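PDB 2XU0: erythrocyte membrane protein 1 from Plasmodium falciparum, which probably binds host cell surface receptors as an adhesin of infected red cells, this piece being its N-terminal segment and first Duffy-binding-like domain, which mediates rosetting. Local coordinates for residues A[343-355]-A[364-377]. The protein carries 10 engineered substitutions. Numbering follows the deposited sequence.
Sequences NKKYCSGDGHDCT and IFVDLDCPRCQDQC
The C347–C370 disulfide ties a cysteine-rich loop to the segment leading into helix 371-407, at one end of the Duffy-binding-like domain and within its C-terminal subdomain. Its sulfurs, C347 SG and C370 SG, are 2.0 Å apart. Beside it, C373 CB packs on C347 CB at 3.6 Å.

The turn S348–G351, a type I beta turn, lies against residues 370-374. G351, lacking a side chain, fits close to P371, and its CA meets C370 O in a CA-H...O contact. Q374 CA meets G349 O likewise, at 3.3 Å.

Further out, the backbones are joined by one nearly straight hydrogen bond, from D353 N to F365 O (2.8 Å, 171°). The D353 and D367 side chains cross at about a right angle, a like-charge approach with their OD2 atoms 3.8 Å apart. D367 OD1 accepts from C370 N, and D353 OD1 from T355 N and OG1. I364 CG2 lies over one face of the H352 ring, toward NE2 and CD2. D350 CB lies against the opposite face, toward the rim.

On the other flank, K345 runs out with CG anti to the backbone N (chi1 -179°), then bends at its last two torsions. This brings NZ near D369, but the salt bridge to OD2 is long (3.8 Å). Two waters bridge NZ to D369, one through O, the other through OD2. D369 OD1 also pairs with R372 NH1, so two cations share this carboxylate.

Three more disulfides tie the segments to their surroundings: C373 to C338 of helix 311-338, C377 to C467 and C354 to C470. Y346 and C354 pack on strand 475-477, and strand 345-346 pairs antiparallel with strand 339-340.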
loop_
_atom_site.group_PDB
_atom_site.type_symbol
_atom_site.label_atom_id
_atom_site.label_comp_id
_atom_site.label_asym_id
_atom_site.label_seq_id
_atom_site.Cartn_x
_atom_site.Cartn_y
_atom_site.Cartn_z
ATOM N N ASN A 343 -31.879 19.993 8.617
ATOM C CA ASN A 343 -31.666 21.060 9.592
ATOM C C ASN A 343 -31.472 22.438 8.929
ATOM O O ASN A 343 -30.919 23.357 9.546
ATOM C CB ASN A 343 -30.525 20.697 10.545
ATOM C CG ASN A 343 -30.894 19.611 11.529
ATOM O OD1 ASN A 343 -31.860 19.724 12.299
ATOM N ND2 ASN A 343 -30.116 18.538 11.542
ATOM N N LYS A 344 -31.957 22.579 7.670
ATOM C CA LYS A 344 -31.944 23.816 6.873
ATOM C C LYS A 344 -30.564 24.483 6.665
ATOM O O LYS A 344 -30.488 25.691 6.433
ATOM C CB LYS A 344 -33.018 24.820 7.383
ATOM C CG LYS A 344 -34.459 24.316 7.232
ATOM C CD LYS A 344 -35.500 25.303 7.764
ATOM C CE LYS A 344 -35.901 26.364 6.760
ATOM N NZ LYS A 344 -36.946 27.273 7.298
ATOM N N LYS A 345 -29.483 23.692 6.738
ATOM C CA LYS A 345 -28.111 24.156 6.529
ATOM C C LYS A 345 -27.692 23.895 5.084
ATOM O O LYS A 345 -27.686 22.745 4.625
ATOM C CB LYS A 345 -27.143 23.457 7.495
ATOM C CG LYS A 345 -25.684 23.896 7.355
ATOM C CD LYS A 345 -24.685 22.916 8.045
ATOM C CE LYS A 345 -24.769 22.850 9.562
ATOM N NZ LYS A 345 -24.681 24.198 10.191
ATOM N N TYR A 346 -27.323 24.971 4.390
ATOM C CA TYR A 346 -26.838 24.970 3.014
ATOM C C TYR A 346 -25.910 26.166 2.877
ATOM O O TYR A 346 -26.339 27.309 2.649
ATOM C CB TYR A 346 -27.990 25.009 1.995
ATOM C CG TYR A 346 -27.664 24.479 0.608
ATOM C CD1 TYR A 346 -28.474 23.526 -0.002
ATOM C CD2 TYR A 346 -26.608 25.008 -0.135
ATOM C CE1 TYR A 346 -28.214 23.076 -1.300
ATOM C CE2 TYR A 346 -26.328 24.554 -1.426
ATOM C CZ TYR A 346 -27.140 23.593 -2.010
ATOM O OH TYR A 346 -26.870 23.138 -3.285
ATOM N N CYS A 347 -24.620 25.881 3.041
ATOM C CA CYS A 347 -23.549 26.858 2.977
ATOM C C CYS A 347 -22.784 26.720 1.651
ATOM O O CYS A 347 -22.974 25.746 0.904
ATOM C CB CYS A 347 -22.624 26.649 4.173
ATOM S SG CYS A 347 -23.480 26.618 5.775
ATOM N N SER A 348 -21.895 27.682 1.388
ATOM C CA SER A 348 -20.986 27.678 0.246
ATOM C C SER A 348 -19.547 27.654 0.805
ATOM O O SER A 348 -19.348 27.918 2.006
ATOM C CB SER A 348 -21.196 28.926 -0.600
ATOM O OG SER A 348 -20.561 30.075 -0.065
ATOM N N GLY A 349 -18.573 27.387 -0.073
ATOM C CA GLY A 349 -17.154 27.382 0.269
ATOM C C GLY A 349 -16.661 28.736 0.748
ATOM O O GLY A 349 -15.667 28.797 1.480
ATOM N N ASP A 350 -17.362 29.834 0.346
ATOM C CA ASP A 350 -17.042 31.218 0.754
ATOM C C ASP A 350 -17.680 31.594 2.128
ATOM O O ASP A 350 -17.537 32.731 2.586
ATOM C CB ASP A 350 -17.463 32.246 -0.335
ATOM C CG ASP A 350 -17.071 31.910 -1.769
ATOM O OD1 ASP A 350 -15.859 31.965 -2.084
ATOM O OD2 ASP A 350 -17.989 31.666 -2.597
ATOM N N GLY A 351 -18.364 30.645 2.755
ATOM C CA GLY A 351 -19.041 30.838 4.033
ATOM C C GLY A 351 -20.380 31.557 3.932
ATOM O O GLY A 351 -20.887 32.068 4.938
ATOM N N HIS A 352 -20.970 31.608 2.718
ATOM C CA HIS A 352 -22.279 32.243 2.517
ATOM C C HIS A 352 -23.389 31.285 2.906
ATOM O O HIS A 352 -23.265 30.068 2.698
ATOM C CB HIS A 352 -22.495 32.659 1.049
ATOM C CG HIS A 352 -21.454 33.576 0.490
ATOM N ND1 HIS A 352 -21.359 33.800 -0.870
ATOM C CD2 HIS A 352 -20.501 34.307 1.123
ATOM C CE1 HIS A 352 -20.355 34.648 -1.024
ATOM N NE2 HIS A 352 -19.807 34.976 0.146
ATOM N N ASP A 353 -24.486 31.835 3.457
ATOM C CA ASP A 353 -25.663 31.043 3.781
ATOM C C ASP A 353 -26.536 31.120 2.528
ATOM O O ASP A 353 -27.134 32.167 2.246
ATOM C CB ASP A 353 -26.376 31.571 5.046
ATOM C CG ASP A 353 -27.680 30.882 5.418
ATOM O OD1 ASP A 353 -28.055 29.888 4.737
ATOM O OD2 ASP A 353 -28.332 31.331 6.392
ATOM N N CYS A 354 -26.577 30.016 1.759
ATOM C CA CYS A 354 -27.313 29.935 0.495
ATOM C C CYS A 354 -28.834 30.118 0.632
ATOM O O CYS A 354 -29.489 30.534 -0.335
ATOM C CB CYS A 354 -26.937 28.667 -0.274
ATOM S SG CYS A 354 -25.153 28.494 -0.591
ATOM N N THR A 355 -29.371 29.905 1.856
ATOM C CA THR A 355 -30.787 30.108 2.181
ATOM C C THR A 355 -31.139 31.612 2.280
ATOM O O THR A 355 -32.319 31.977 2.201
ATOM C CB THR A 355 -31.230 29.293 3.425
ATOM O OG1 THR A 355 -30.782 29.929 4.625
ATOM C CG2 THR A 355 -30.768 27.834 3.386
ATOM N N ILE A 364 -25.240 39.121 -0.483
ATOM C CA ILE A 364 -24.471 38.136 0.265
ATOM C C ILE A 364 -24.885 38.135 1.745
ATOM O O ILE A 364 -24.835 39.181 2.398
ATOM C CB ILE A 364 -22.938 38.421 0.144
ATOM C CG1 ILE A 364 -22.439 38.920 -1.250
ATOM C CG2 ILE A 364 -22.080 37.337 0.767
ATOM C CD1 ILE A 364 -22.555 38.027 -2.434
ATOM N N PHE A 365 -25.232 36.958 2.289
ATOM C CA PHE A 365 -25.508 36.836 3.713
ATOM C C PHE A 365 -24.671 35.738 4.330
ATOM O O PHE A 365 -24.797 34.557 3.979
ATOM C CB PHE A 365 -26.991 36.685 4.051
ATOM C CG PHE A 365 -27.246 36.753 5.540
ATOM C CD1 PHE A 365 -27.271 37.976 6.203
ATOM C CD2 PHE A 365 -27.431 35.595 6.285
ATOM C CE1 PHE A 365 -27.506 38.038 7.577
ATOM C CE2 PHE A 365 -27.660 35.658 7.658
ATOM C CZ PHE A 365 -27.701 36.879 8.296
ATOM N N VAL A 366 -23.803 36.146 5.255
ATOM C CA VAL A 366 -22.917 35.250 5.984
ATOM C C VAL A 366 -23.492 35.133 7.389
ATOM O O VAL A 366 -23.434 36.100 8.144
ATOM C CB VAL A 366 -21.438 35.764 5.986
ATOM C CG1 VAL A 366 -20.523 34.861 6.812
ATOM C CG2 VAL A 366 -20.897 35.929 4.569
ATOM N N ASP A 367 -24.060 33.963 7.734
ATOM C CA ASP A 367 -24.568 33.676 9.075
ATOM C C ASP A 367 -23.363 33.247 9.948
ATOM O O ASP A 367 -22.208 33.419 9.540
ATOM C CB ASP A 367 -25.682 32.591 9.037
ATOM C CG ASP A 367 -25.215 31.182 8.694
ATOM O OD1 ASP A 367 -24.135 31.050 8.085
ATOM O OD2 ASP A 367 -25.911 30.210 9.082
ATOM N N LEU A 368 -23.615 32.687 11.125
ATOM C CA LEU A 368 -22.513 32.307 12.001
ATOM C C LEU A 368 -22.107 30.846 11.875
ATOM O O LEU A 368 -20.983 30.506 12.243
ATOM C CB LEU A 368 -22.769 32.734 13.458
ATOM C CG LEU A 368 -23.117 34.229 13.627
ATOM C CD1 LEU A 368 -24.081 34.409 14.697
ATOM C CD2 LEU A 368 -21.888 35.105 13.843
ATOM N N ASP A 369 -22.987 29.997 11.301
ATOM C CA ASP A 369 -22.666 28.587 11.083
ATOM C C ASP A 369 -21.816 28.368 9.814
ATOM O O ASP A 369 -20.839 27.620 9.861
ATOM C CB ASP A 369 -23.937 27.721 11.063
ATOM C CG ASP A 369 -24.699 27.667 12.379
ATOM O OD1 ASP A 369 -24.172 28.178 13.398
ATOM O OD2 ASP A 369 -25.823 27.114 12.392
ATOM N N CYS A 370 -22.177 29.031 8.690
ATOM C CA CYS A 370 -21.485 28.881 7.401
ATOM C C CYS A 370 -19.996 29.220 7.316
ATOM O O CYS A 370 -19.305 28.486 6.606
ATOM C CB CYS A 370 -22.295 29.431 6.237
ATOM S SG CYS A 370 -23.888 28.599 6.021
ATOM N N PRO A 371 -19.422 30.176 8.109
ATOM C CA PRO A 371 -17.950 30.328 8.112
ATOM C C PRO A 371 -17.222 29.008 8.402
ATOM O O PRO A 371 -16.146 28.822 7.861
ATOM C CB PRO A 371 -17.700 31.378 9.205
ATOM C CG PRO A 371 -18.964 32.187 9.230
ATOM C CD PRO A 371 -20.050 31.160 9.020
ATOM N N ARG A 372 -17.824 28.071 9.179
ATOM C CA ARG A 372 -17.252 26.743 9.462
ATOM C C ARG A 372 -17.151 25.864 8.183
ATOM O O ARG A 372 -16.268 25.003 8.107
ATOM C CB ARG A 372 -18.060 25.985 10.526
ATOM C CG ARG A 372 -18.114 26.656 11.891
ATOM C CD ARG A 372 -18.483 25.682 13.002
ATOM N NE ARG A 372 -19.819 25.091 12.847
ATOM C CZ ARG A 372 -20.949 25.646 13.279
ATOM N NH1 ARG A 372 -20.931 26.833 13.875
ATOM N NH2 ARG A 372 -22.106 25.022 13.110
ATOM N N CYS A 373 -18.079 26.060 7.203
ATOM C CA CYS A 373 -18.038 25.376 5.907
ATOM C C CYS A 373 -16.799 25.870 5.184
ATOM O O CYS A 373 -16.029 25.051 4.701
ATOM C CB CYS A 373 -19.292 25.621 5.073
ATOM S SG CYS A 373 -19.217 24.914 3.400
ATOM N N GLN A 374 -16.580 27.206 5.171
ATOM C CA GLN A 374 -15.396 27.844 4.592
ATOM C C GLN A 374 -14.097 27.221 5.159
ATOM O O GLN A 374 -13.253 26.796 4.376
ATOM C CB GLN A 374 -15.432 29.373 4.794
ATOM C CG GLN A 374 -14.289 30.114 4.104
ATOM C CD GLN A 374 -14.345 31.609 4.283
ATOM O OE1 GLN A 374 -14.238 32.357 3.319
ATOM N NE2 GLN A 374 -14.485 32.083 5.520
ATOM N N ASP A 375 -13.988 27.099 6.494
ATOM C CA ASP A 375 -12.827 26.521 7.188
ATOM C C ASP A 375 -12.576 25.039 6.830
ATOM O O ASP A 375 -11.417 24.638 6.678
ATOM C CB ASP A 375 -12.958 26.691 8.713
ATOM C CG ASP A 375 -13.232 28.115 9.183
ATOM O OD1 ASP A 375 -12.778 29.072 8.503
ATOM O OD2 ASP A 375 -13.907 28.274 10.224
ATOM N N GLN A 376 -13.656 24.231 6.712
ATOM C CA GLN A 376 -13.555 22.818 6.361
ATOM C C GLN A 376 -13.168 22.659 4.881
ATOM O O GLN A 376 -12.350 21.805 4.543
ATOM C CB GLN A 376 -14.866 22.087 6.690
ATOM C CG GLN A 376 -14.687 20.613 7.071
ATOM C CD GLN A 376 -13.694 20.387 8.189
ATOM O OE1 GLN A 376 -12.576 19.906 7.969
ATOM N NE2 GLN A 376 -14.078 20.735 9.406
ATOM N N CYS A 377 -13.709 23.526 4.021
ATOM C CA CYS A 377 -13.425 23.544 2.587
ATOM C C CYS A 377 -11.971 23.900 2.300
ATOM O O CYS A 377 -11.342 23.207 1.502
ATOM C CB CYS A 377 -14.399 24.451 1.850
ATOM S SG CYS A 377 -16.094 23.803 1.800
HETATM O O HOH W 1 -21.588 25.099 9.698
HETATM O O HOH W 2 -26.853 25.951 10.147
#